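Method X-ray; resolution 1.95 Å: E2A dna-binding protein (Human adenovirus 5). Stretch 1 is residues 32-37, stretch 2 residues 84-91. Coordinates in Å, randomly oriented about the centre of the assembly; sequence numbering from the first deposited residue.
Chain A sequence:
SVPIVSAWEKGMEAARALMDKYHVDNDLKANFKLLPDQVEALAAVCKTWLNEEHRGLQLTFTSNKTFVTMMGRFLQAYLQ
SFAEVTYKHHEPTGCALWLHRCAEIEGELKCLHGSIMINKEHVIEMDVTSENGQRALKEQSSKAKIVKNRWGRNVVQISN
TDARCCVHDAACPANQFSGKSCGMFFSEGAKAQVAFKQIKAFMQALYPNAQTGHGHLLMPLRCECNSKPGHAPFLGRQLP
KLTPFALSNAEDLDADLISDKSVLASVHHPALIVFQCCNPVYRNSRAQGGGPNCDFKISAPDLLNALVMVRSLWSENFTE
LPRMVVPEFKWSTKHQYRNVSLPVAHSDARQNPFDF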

ATOM      1  N   PHE A  32      -2.822 -17.810  20.203  1.00 23.50           N
ATOM      2  CA  PHE A  32      -1.709 -16.982  19.733  1.00 22.18           C
ATOM      3  C   PHE A  32      -0.326 -17.545  20.155  1.00 21.98           C
ATOM      4  O   PHE A  32      -0.114 -17.886  21.334  1.00 21.26           O
ATOM      5  CB  PHE A  32      -1.892 -15.562  20.282  1.00 22.02           C
ATOM      6  CG  PHE A  32      -0.893 -14.596  19.771  1.00 22.02           C
ATOM      7  CD1 PHE A  32      -1.064 -14.023  18.493  1.00 19.23           C
ATOM      8  CD2 PHE A  32       0.207 -14.239  20.536  1.00 19.95           C
ATOM      9  CE1 PHE A  32      -0.127 -13.126  18.000  1.00 19.81           C
ATOM     10  CE2 PHE A  32       1.143 -13.323  20.065  1.00 16.90           C
ATOM     11  CZ  PHE A  32       0.978 -12.762  18.792  1.00 23.12           C
ATOM     12  N   LYS A  33       0.626 -17.581  19.228  1.00 19.59           N
ATOM     13  CA  LYS A  33       1.970 -18.162  19.443  1.00 20.80           C
ATOM     14  C   LYS A  33       3.046 -17.271  18.839  1.00 18.89           C
ATOM     15  O   LYS A  33       4.167 -17.713  18.573  1.00 20.17           O
ATOM     16  CB  LYS A  33       2.078 -19.581  18.820  1.00 20.54           C
ATOM     17  CG  LYS A  33       1.216 -20.680  19.459  1.00 20.29           C
ATOM     18  CD  LYS A  33       1.467 -20.857  21.004  1.00 22.50           C
ATOM     19  CE  LYS A  33       0.600 -22.032  21.565  1.00 22.21           C
ATOM     20  NZ  LYS A  33       0.987 -22.331  23.079  1.00 24.49           N
ATOM     21  N   LEU A  34       2.725 -15.987  18.662  1.00 19.20           N
ATOM     22  CA  LEU A  34       3.675 -15.025  18.114  1.00 17.18           C
ATOM     23  C   LEU A  34       4.241 -15.473  16.752  1.00 16.15           C
ATOM     24  O   LEU A  34       5.351 -15.155  16.415  1.00 15.35           O
ATOM     25  CB  LEU A  34       4.798 -14.829  19.121  1.00 19.19           C
ATOM     26  CG  LEU A  34       5.376 -13.473  19.500  1.00 21.51           C
ATOM     27  CD1 LEU A  34       6.956 -13.466  19.613  1.00 23.42           C
ATOM     28  CD2 LEU A  34       4.785 -12.233  18.876  1.00 21.33           C
ATOM     29  N   LEU A  35       3.471 -16.227  15.977  1.00 14.33           N
ATOM     30  CA  LEU A  35       3.952 -16.716  14.707  1.00 15.69           C
ATOM     31  C   LEU A  35       3.650 -15.702  13.603  1.00 16.71           C
ATOM     32  O   LEU A  35       2.715 -14.923  13.742  1.00 17.55           O
ATOM     33  CB  LEU A  35       3.210 -18.003  14.381  1.00 15.42           C
ATOM     34  CG  LEU A  35       3.808 -19.399  14.679  1.00 21.78           C
ATOM     35  CD1 LEU A  35       5.228 -19.531  15.119  1.00 19.70           C
ATOM     36  CD2 LEU A  35       2.879 -20.380  15.277  1.00 21.62           C
ATOM     37  N   PRO A  36       4.425 -15.743  12.514  1.00 18.70           N
ATOM     38  CA  PRO A  36       4.367 -14.610  11.576  1.00 20.32           C
ATOM     39  C   PRO A  36       2.994 -14.403  10.917  1.00 20.57           C
ATOM     40  O   PRO A  36       2.641 -13.271  10.669  1.00 20.65           O
ATOM     41  CB  PRO A  36       5.448 -14.937  10.545  1.00 20.26           C
ATOM     42  CG  PRO A  36       6.170 -16.186  10.970  1.00 22.20           C
ATOM     43  CD  PRO A  36       5.598 -16.619  12.301  1.00 17.88           C
ATOM     44  N   ASP A  37       2.209 -15.456  10.691  1.00 21.39           N
ATOM     45  CA  ASP A  37       0.863 -15.273  10.072  1.00 23.43           C
ATOM     46  C   ASP A  37      -0.252 -15.002  11.096  1.00 21.64           C
ATOM     47  O   ASP A  37      -1.431 -14.822  10.752  1.00 21.20           O
ATOM     48  CB  ASP A  37       0.494 -16.436   9.090  1.00 25.16           C
ATOM     49  CG  ASP A  37      -0.130 -17.667   9.782  1.00 34.01           C
ATOM     50  OD1 ASP A  37       0.035 -17.947  11.008  1.00 35.99           O
ATOM     51  OD2 ASP A  37      -0.790 -18.434   9.030  1.00 45.93           O
ATOM     52  N   GLU A  84      12.881  -8.789  20.198  1.00 27.71           N
ATOM     53  CA  GLU A  84      13.968  -9.243  19.353  1.00 29.65           C
ATOM     54  C   GLU A  84      13.719 -10.625  18.735  1.00 29.68           C
ATOM     55  O   GLU A  84      14.641 -11.485  18.669  1.00 28.44           O
ATOM     56  CB  GLU A  84      15.283  -9.213  20.129  1.00 31.53           C
ATOM     57  CG  GLU A  84      15.536  -7.847  20.803  1.00 34.45           C
ATOM     58  CD  GLU A  84      16.974  -7.755  21.265  1.00 41.62           C
ATOM     59  OE1 GLU A  84      17.219  -8.003  22.459  1.00 45.19           O
ATOM     60  OE2 GLU A  84      17.848  -7.520  20.416  1.00 41.97           O
ATOM     61  N   VAL A  85      12.479 -10.848  18.301  1.00 26.86           N
ATOM     62  CA  VAL A  85      12.191 -12.004  17.500  1.00 27.55           C
ATOM     63  C   VAL A  85      12.072 -11.611  16.045  1.00 29.05           C
ATOM     64  O   VAL A  85      11.478 -10.600  15.765  1.00 29.64           O
ATOM     65  CB  VAL A  85      11.021 -12.896  18.016  1.00 28.46           C
ATOM     66  CG1 VAL A  85      10.541 -12.559  19.392  1.00 30.32           C
ATOM     67  CG2 VAL A  85       9.877 -13.176  16.941  1.00 29.93           C
ATOM     68  N   THR A  86      12.698 -12.360  15.137  1.00 28.50           N
ATOM     69  CA  THR A  86      12.512 -12.154  13.692  1.00 27.58           C
ATOM     70  C   THR A  86      12.370 -13.555  13.096  1.00 25.79           C
ATOM     71  O   THR A  86      13.065 -14.527  13.548  1.00 24.65           O
ATOM     72  CB  THR A  86      13.718 -11.459  13.059  1.00 27.20           C
ATOM     73  OG1 THR A  86      14.833 -12.307  13.236  1.00 37.32           O
ATOM     74  CG2 THR A  86      14.120 -10.197  13.816  1.00 29.05           C
ATOM     75  N   TYR A  87      11.463 -13.683  12.128  1.00 21.68           N
ATOM     76  CA  TYR A  87      11.346 -14.920  11.382  1.00 21.61           C
ATOM     77  C   TYR A  87      11.866 -14.591  10.005  1.00 21.08           C
ATOM     78  O   TYR A  87      11.308 -13.740   9.305  1.00 20.00           O
ATOM     79  CB  TYR A  87       9.905 -15.373  11.292  1.00 19.52           C
ATOM     80  CG  TYR A  87       9.296 -15.695  12.685  1.00 22.46           C
ATOM     81  CD1 TYR A  87       9.375 -16.983  13.238  1.00 16.35           C
ATOM     82  CD2 TYR A  87       8.654 -14.721  13.425  1.00 17.53           C
ATOM     83  CE1 TYR A  87       8.781 -17.249  14.453  1.00 18.29           C
ATOM     84  CE2 TYR A  87       8.091 -14.984  14.657  1.00 15.14           C
ATOM     85  CZ  TYR A  87       8.175 -16.264  15.176  1.00 17.75           C
ATOM     86  OH  TYR A  87       7.621 -16.571  16.414  1.00 20.81           O
ATOM     87  N   LYS A  88      12.939 -15.253   9.601  1.00 21.11           N
ATOM     88  CA  LYS A  88      13.536 -14.961   8.311  1.00 22.71           C
ATOM     89  C   LYS A  88      12.517 -15.164   7.198  1.00 21.47           C
ATOM     90  O   LYS A  88      11.739 -16.103   7.240  1.00 23.01           O
ATOM     91  CB  LYS A  88      14.748 -15.852   8.105  1.00 25.40           C
ATOM     92  CG  LYS A  88      15.711 -15.234   7.111  1.00 28.60           C
ATOM     93  CD  LYS A  88      17.069 -15.897   7.173  1.00 37.21           C
ATOM     94  CE  LYS A  88      17.929 -15.267   6.048  1.00 44.19           C
ATOM     95  NZ  LYS A  88      18.829 -16.327   5.446  1.00 49.58           N
ATOM     96  N   HIS A  89      12.478 -14.261   6.228  1.00 21.98           N
ATOM     97  CA  HIS A  89      11.492 -14.312   5.093  1.00 21.77           C
ATOM     98  C   HIS A  89      10.032 -13.985   5.449  1.00 21.80           C
ATOM     99  O   HIS A  89       9.111 -14.145   4.604  1.00 21.03           O
ATOM    100  CB  HIS A  89      11.553 -15.633   4.307  1.00 23.13           C
ATOM    101  CG  HIS A  89      12.946 -16.105   4.070  1.00 26.38           C
ATOM    102  ND1 HIS A  89      13.778 -15.502   3.149  1.00 28.37           N
ATOM    103  CD2 HIS A  89      13.689 -17.059   4.684  1.00 31.88           C
ATOM    104  CE1 HIS A  89      14.958 -16.101   3.169  1.00 32.95           C
ATOM    105  NE2 HIS A  89      14.936 -17.046   4.100  1.00 30.71           N
ATOM    106  N   HIS A  90       9.819 -13.558   6.693  1.00 19.66           N
ATOM    107  CA  HIS A  90       8.514 -13.056   7.127  1.00 19.74           C
ATOM    108  C   HIS A  90       8.634 -11.605   7.663  1.00 18.15           C
ATOM    109  O   HIS A  90       8.385 -11.343   8.826  1.00 18.83           O
ATOM    110  CB  HIS A  90       7.889 -13.959   8.200  1.00 18.54           C
ATOM    111  CG  HIS A  90       7.651 -15.363   7.704  1.00 23.60           C
ATOM    112  ND1 HIS A  90       6.459 -15.769   7.137  1.00 20.31           N
ATOM    113  CD2 HIS A  90       8.484 -16.437   7.663  1.00 20.18           C
ATOM    114  CE1 HIS A  90       6.563 -17.048   6.783  1.00 25.28           C
ATOM    115  NE2 HIS A  90       7.794 -17.467   7.072  1.00 20.08           N
ATOM    116  N   GLU A  91       8.910 -10.664   6.782  1.00 17.04           N
ATOM    117  CA  GLU A  91       9.009  -9.267   7.258  1.00 16.62           C
ATOM    118  C   GLU A  91       7.578  -8.914   7.675  1.00 15.56           C
ATOM    119  O   GLU A  91       6.685  -9.173   6.934  1.00 15.77           O
ATOM    120  CB  GLU A  91       9.573  -8.359   6.178  1.00 16.07           C
ATOM    121  CG  GLU A  91       9.869  -6.927   6.639  1.00 17.32           C
ATOM    122  CD  GLU A  91       8.549  -6.112   6.683  1.00 18.74           C
ATOM    123  OE1 GLU A  91       7.660  -6.367   5.809  1.00 20.17           O
ATOM    124  OE2 GLU A  91       8.398  -5.268   7.559  1.00 15.34           O
TER

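This is a small, mostly apolar contact between two irregular loop segments, centred on the packing of Pro-36 against Tyr-87 and His-90 and supplemented by one weak hydrogen bond. It buries 281 Å², summed over both sides. Pro-36 and Tyr-87 contribute most, 78 Å² each.

The CA-to-CB bonds of both residues point toward the opposing stretch. Pro-36 CD sits 3.6 Å from the centroid of the Tyr-87 ring, almost exactly on the ring normal. Pro-36 CG lies 3.9 Å from the centroid of the His-90 ring, again over a face. The compact proline ring thus offers CH groups to two aromatic rings at once. Tyr-87 and His-90 are the first and last residues of a type II turn, closed by His-90 N to Tyr-87 O at 3.0 Å, and both rings meet the same proline.

The long tyrosine side chain reaches past Pro-36 to the backbone. Tyr-87 OH donates a weak hydrogen bond to Leu-34 O at 2.7 Å. Leu-35 CD1 adds a minor apolar contact, 4.3 Å from Tyr-87 CE1.

Further along, the buried side chains of Leu-34 and Val-85 meet, Leu-34 CD1 to Val-85 CG1, at 3.7 Å. The length of leucine helps here, since Leu-34 CA and Val-85 CA are 9.1 Å apart.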